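Local coordinates for protein xylulose kinase (Bifidobacterium adolescentis ATCC 15703, PDB 3I8B) that probably phosphorylates D-xylulose at the expense of ATP to give D-xylulose 5-phosphate and ADP, as a kinase of the FGGY family, at residues Q128-Y142 with P306-A318. Numbering follows the deposited sequence.
Sequences QRWVKAVGSSPVASY and PTYDLTGAVSGFA
With OG set beside its own backbone N (chi1 -47°), Ser136 reaches across to Gly316, while Val131, its CG1 anti to the backbone N (chi1 171°), spreads both methyls over the 308-312 loop. Ser136 OG accepts the Gly316 N-H at 3.0 Å (N-H...O 151°) and also lies obliquely against the Phe317 ring, 3.6 Å from CE1. Replacing Ser136 by an alanine removes the hydroxyl, which would probably leave the Gly316 N-H without this acceptor and a small gap beside Phe317. Val131 CG2 sits 3.3 Å from Asp309 O, and CG1 touches both Tyr308 CB and Leu310 CD2. The Tyr308 ring turns its edge to Val131 O, which lies in the ring plane 3.3 Å from CD1; beyond it, a water bridges Tyr308 OH and Lys132 O. Tyr142 brings OH to 2.6 Å from Ser315 OG, and its CE1 meets the edge of Phe317, 3.9 Å from CZ; both rings adjoin His75, which probably binds substrate. Gly312 CA lies 3.6 Å from Ser137 CB, where a side chain on the glycine would clash. Asp309 OD2 braces the loop by accepting from Val314 N and Ala313 N. The contact thus joins the two FGGY domains: helix 122-134, backed by helix 99-110, lies on the 308-312 loop, and the chain that follows it runs against edge strand 315-318, which pairs with strand 324-330.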
loop_
_atom_site.group_PDB
_atom_site.type_symbol
_atom_site.label_atom_id
_atom_site.label_comp_id
_atom_site.label_asym_id
_atom_site.label_seq_id
_atom_site.Cartn_x
_atom_site.Cartn_y
_atom_site.Cartn_z
ATOM N N GLN A 128 12.329 4.486 -16.058
ATOM C CA GLN A 128 11.241 4.571 -17.024
ATOM C C GLN A 128 10.838 3.206 -17.572
ATOM O O GLN A 128 9.650 2.941 -17.797
ATOM C CB GLN A 128 11.637 5.502 -18.173
ATOM C CG GLN A 128 10.786 5.356 -19.417
ATOM C CD GLN A 128 11.103 6.415 -20.451
ATOM O OE1 GLN A 128 11.260 7.595 -20.118
ATOM N NE2 GLN A 128 11.211 6.004 -21.710
ATOM N N ARG A 129 11.824 2.344 -17.800
ATOM C CA ARG A 129 11.554 1.003 -18.320
ATOM C C ARG A 129 10.825 0.122 -17.295
ATOM O O ARG A 129 9.997 -0.727 -17.666
ATOM C CB ARG A 129 12.851 0.336 -18.787
ATOM C CG ARG A 129 13.335 0.823 -20.162
ATOM C CD ARG A 129 14.799 0.404 -20.426
ATOM N NE ARG A 129 15.237 0.806 -21.763
ATOM C CZ ARG A 129 16.493 0.746 -22.196
ATOM N NH1 ARG A 129 17.455 0.293 -21.401
ATOM N NH2 ARG A 129 16.784 1.135 -23.433
ATOM N N TRP A 130 11.133 0.316 -16.017
ATOM C CA TRP A 130 10.424 -0.393 -14.949
ATOM C C TRP A 130 8.971 0.058 -14.867
ATOM O O TRP A 130 8.050 -0.766 -14.796
ATOM C CB TRP A 130 11.121 -0.210 -13.589
ATOM C CG TRP A 130 12.252 -1.161 -13.392
ATOM C CD1 TRP A 130 13.600 -0.880 -13.465
ATOM C CD2 TRP A 130 12.148 -2.563 -13.112
ATOM N NE1 TRP A 130 14.328 -2.029 -13.241
ATOM C CE2 TRP A 130 13.462 -3.072 -13.028
ATOM C CE3 TRP A 130 11.069 -3.434 -12.914
ATOM C CZ2 TRP A 130 13.725 -4.416 -12.758
ATOM C CZ3 TRP A 130 11.332 -4.775 -12.653
ATOM C CH2 TRP A 130 12.650 -5.250 -12.578
ATOM N N VAL A 131 8.765 1.367 -14.868
ATOM C CA VAL A 131 7.415 1.916 -14.823
ATOM C C VAL A 131 6.545 1.376 -15.980
ATOM O O VAL A 131 5.419 0.904 -15.757
ATOM C CB VAL A 131 7.456 3.462 -14.781
ATOM C CG1 VAL A 131 6.058 4.081 -14.968
ATOM C CG2 VAL A 131 8.063 3.910 -13.466
ATOM N N LYS A 132 7.080 1.417 -17.203
ATOM C CA LYS A 132 6.370 0.891 -18.369
ATOM C C LYS A 132 6.158 -0.633 -18.312
ATOM O O LYS A 132 5.127 -1.131 -18.755
ATOM C CB LYS A 132 7.058 1.307 -19.682
ATOM C CG LYS A 132 7.005 2.814 -19.962
ATOM C CD LYS A 132 7.713 3.199 -21.278
ATOM C CE LYS A 132 9.140 2.637 -21.315
ATOM N NZ LYS A 132 10.172 3.389 -22.153
ATOM N N ALA A 133 7.123 -1.362 -17.752
ATOM C CA ALA A 133 7.042 -2.821 -17.662
ATOM C C ALA A 133 5.975 -3.319 -16.670
ATOM O O ALA A 133 5.184 -4.212 -16.993
ATOM C CB ALA A 133 8.420 -3.409 -17.300
ATOM N N VAL A 134 5.958 -2.749 -15.464
ATOM C CA VAL A 134 5.099 -3.267 -14.392
ATOM C C VAL A 134 4.410 -2.192 -13.547
ATOM O O VAL A 134 3.731 -2.515 -12.570
ATOM C CB VAL A 134 5.878 -4.186 -13.417
ATOM C CG1 VAL A 134 6.400 -5.424 -14.121
ATOM C CG2 VAL A 134 6.995 -3.414 -12.739
ATOM N N GLY A 135 4.606 -0.922 -13.895
ATOM C CA GLY A 135 3.934 0.173 -13.207
ATOM C C GLY A 135 4.739 0.973 -12.188
ATOM O O GLY A 135 4.365 2.115 -11.868
ATOM N N SER A 136 5.818 0.395 -11.651
ATOM C CA SER A 136 6.573 1.066 -10.595
ATOM C C SER A 136 8.084 0.903 -10.733
ATOM O O SER A 136 8.587 -0.126 -11.207
ATOM C CB SER A 136 6.160 0.563 -9.199
ATOM O OG SER A 136 4.751 0.521 -9.033
ATOM N N SER A 137 8.805 1.926 -10.293
ATOM C CA SER A 137 10.259 1.875 -10.252
ATOM C C SER A 137 10.749 1.268 -8.926
ATOM O O SER A 137 10.323 1.703 -7.845
ATOM C CB SER A 137 10.828 3.276 -10.461
ATOM O OG SER A 137 12.239 3.248 -10.399
ATOM N N PRO A 138 11.659 0.268 -9.001
ATOM C CA PRO A 138 12.108 -0.492 -7.826
ATOM C C PRO A 138 12.489 0.354 -6.611
ATOM O O PRO A 138 13.181 1.370 -6.726
ATOM C CB PRO A 138 13.336 -1.256 -8.349
ATOM C CG PRO A 138 13.069 -1.440 -9.774
ATOM C CD PRO A 138 12.319 -0.201 -10.230
ATOM N N VAL A 139 11.993 -0.064 -5.450
ATOM C CA VAL A 139 12.467 0.426 -4.159
ATOM C C VAL A 139 12.611 -0.818 -3.298
ATOM O O VAL A 139 12.129 -1.889 -3.668
ATOM C CB VAL A 139 11.500 1.456 -3.493
ATOM C CG1 VAL A 139 11.500 2.778 -4.255
ATOM C CG2 VAL A 139 10.083 0.900 -3.392
ATOM N N ALA A 140 13.278 -0.686 -2.168
ATOM C CA ALA A 140 13.517 -1.812 -1.269
ATOM C C ALA A 140 12.237 -2.535 -0.847
ATOM O O ALA A 140 12.279 -3.714 -0.493
ATOM C CB ALA A 140 14.279 -1.340 -0.032
ATOM N N SER A 141 11.107 -1.835 -0.868
ATOM C CA SER A 141 9.850 -2.445 -0.430
ATOM C C SER A 141 9.468 -3.657 -1.255
ATOM O O SER A 141 8.960 -4.644 -0.722
ATOM C CB SER A 141 8.694 -1.440 -0.492
ATOM O OG SER A 141 8.800 -0.488 0.545
ATOM N N TYR A 142 9.698 -3.564 -2.562
ATOM C CA TYR A 142 9.102 -4.487 -3.515
ATOM C C TYR A 142 9.634 -5.917 -3.498
ATOM O O TYR A 142 10.820 -6.163 -3.274
ATOM C CB TYR A 142 9.143 -3.902 -4.926
ATOM C CG TYR A 142 8.491 -2.545 -5.027
ATOM C CD1 TYR A 142 7.572 -2.117 -4.067
ATOM C CD2 TYR A 142 8.779 -1.692 -6.086
ATOM C CE1 TYR A 142 6.971 -0.869 -4.158
ATOM C CE2 TYR A 142 8.182 -0.459 -6.190
ATOM C CZ TYR A 142 7.277 -0.050 -5.228
ATOM O OH TYR A 142 6.685 1.190 -5.346
ATOM N N PRO A 306 -4.670 2.562 -16.382
ATOM C CA PRO A 306 -3.317 2.412 -15.817
ATOM C C PRO A 306 -2.643 3.773 -15.713
ATOM O O PRO A 306 -2.975 4.659 -16.500
ATOM C CB PRO A 306 -2.587 1.559 -16.861
ATOM C CG PRO A 306 -3.681 0.780 -17.548
ATOM C CD PRO A 306 -4.912 1.653 -17.520
ATOM N N THR A 307 -1.730 3.927 -14.762
ATOM C CA THR A 307 -1.020 5.189 -14.545
ATOM C C THR A 307 0.490 4.956 -14.549
ATOM O O THR A 307 0.978 3.976 -13.975
ATOM C CB THR A 307 -1.430 5.856 -13.207
ATOM O OG1 THR A 307 -1.215 4.938 -12.132
ATOM C CG2 THR A 307 -2.905 6.263 -13.230
ATOM N N TYR A 308 1.222 5.864 -15.194
ATOM C CA TYR A 308 2.653 5.674 -15.429
ATOM C C TYR A 308 3.475 6.926 -15.098
ATOM O O TYR A 308 3.646 7.796 -15.940
ATOM C CB TYR A 308 2.889 5.269 -16.889
ATOM C CG TYR A 308 2.292 3.934 -17.269
ATOM C CD1 TYR A 308 2.930 2.752 -16.931
ATOM C CD2 TYR A 308 1.096 3.855 -17.981
ATOM C CE1 TYR A 308 2.392 1.527 -17.262
ATOM C CE2 TYR A 308 0.548 2.627 -18.328
ATOM C CZ TYR A 308 1.206 1.467 -17.967
ATOM O OH TYR A 308 0.689 0.242 -18.303
ATOM N N ASP A 309 3.973 7.017 -13.873
ATOM C CA ASP A 309 4.894 8.091 -13.516
ATOM C C ASP A 309 6.330 7.710 -13.916
ATOM O O ASP A 309 7.033 7.061 -13.152
ATOM C CB ASP A 309 4.811 8.396 -12.018
ATOM C CG ASP A 309 5.869 9.394 -11.564
ATOM O OD1 ASP A 309 6.520 10.015 -12.438
ATOM O OD2 ASP A 309 6.051 9.547 -10.336
ATOM N N LEU A 310 6.745 8.112 -15.119
ATOM C CA LEU A 310 8.049 7.732 -15.676
ATOM C C LEU A 310 9.202 8.143 -14.773
ATOM O O LEU A 310 10.336 7.671 -14.907
ATOM C CB LEU A 310 8.235 8.336 -17.075
ATOM C CG LEU A 310 7.143 7.953 -18.075
ATOM C CD1 LEU A 310 7.458 8.485 -19.474
ATOM C CD2 LEU A 310 6.936 6.437 -18.089
ATOM N N THR A 311 8.879 9.027 -13.846
ATOM C CA THR A 311 9.793 9.529 -12.835
ATOM C C THR A 311 10.094 8.495 -11.742
ATOM O O THR A 311 11.159 8.522 -11.122
ATOM C CB THR A 311 9.147 10.770 -12.204
ATOM O OG1 THR A 311 9.794 11.951 -12.686
ATOM C CG2 THR A 311 9.174 10.706 -10.707
ATOM N N GLY A 312 9.142 7.598 -11.492
ATOM C CA GLY A 312 9.318 6.557 -10.497
ATOM C C GLY A 312 9.022 7.009 -9.077
ATOM O O GLY A 312 9.480 6.385 -8.115
ATOM N N ALA A 313 8.268 8.097 -8.939
ATOM C CA ALA A 313 7.813 8.541 -7.627
ATOM C C ALA A 313 6.495 7.842 -7.275
ATOM O O ALA A 313 6.373 7.166 -6.251
ATOM C CB ALA A 313 7.625 10.054 -7.604
ATOM N N VAL A 314 5.503 8.032 -8.129
ATOM C CA VAL A 314 4.203 7.434 -7.897
ATOM C C VAL A 314 4.212 5.980 -8.346
ATOM O O VAL A 314 4.534 5.675 -9.493
ATOM C CB VAL A 314 3.078 8.215 -8.614
ATOM C CG1 VAL A 314 1.721 7.776 -8.089
ATOM C CG2 VAL A 314 3.258 9.709 -8.408
ATOM N N SER A 315 3.857 5.091 -7.423
ATOM C CA SER A 315 3.663 3.675 -7.718
ATOM C C SER A 315 2.427 3.441 -8.600
ATOM O O SER A 315 1.393 4.089 -8.436
ATOM C CB SER A 315 3.497 2.885 -6.416
ATOM O OG SER A 315 4.678 2.895 -5.635
ATOM N N GLY A 316 2.531 2.490 -9.516
ATOM C CA GLY A 316 1.417 2.132 -10.365
ATOM C C GLY A 316 0.790 0.813 -9.949
ATOM O O GLY A 316 0.949 -0.202 -10.633
ATOM N N PHE A 317 0.078 0.831 -8.828
ATOM C CA PHE A 317 -0.577 -0.368 -8.317
ATOM C C PHE A 317 -1.985 -0.492 -8.883
ATOM O O PHE A 317 -2.495 0.434 -9.516
ATOM C CB PHE A 317 -0.657 -0.345 -6.784
ATOM C CG PHE A 317 0.679 -0.309 -6.099
ATOM C CD1 PHE A 317 1.832 -0.731 -6.752
ATOM C CD2 PHE A 317 0.783 0.138 -4.786
ATOM C CE1 PHE A 317 3.063 -0.693 -6.111
ATOM C CE2 PHE A 317 2.015 0.162 -4.134
ATOM C CZ PHE A 317 3.152 -0.251 -4.797
ATOM N N ALA A 318 -2.604 -1.649 -8.652
ATOM C CA ALA A 318 -4.005 -1.854 -8.990
ATOM C C ALA A 318 -4.851 -1.760 -7.726
ATOM O O ALA A 318 -4.363 -2.003 -6.626
ATOM C CB ALA A 318 -4.198 -3.212 -9.654
HETATM O O HOH W 1 2.447 -1.885 -18.380
HETATM O O HOH W 2 3.717 4.676 -11.856
HETATM O O HOH W 3 7.260 4.150 -9.192
#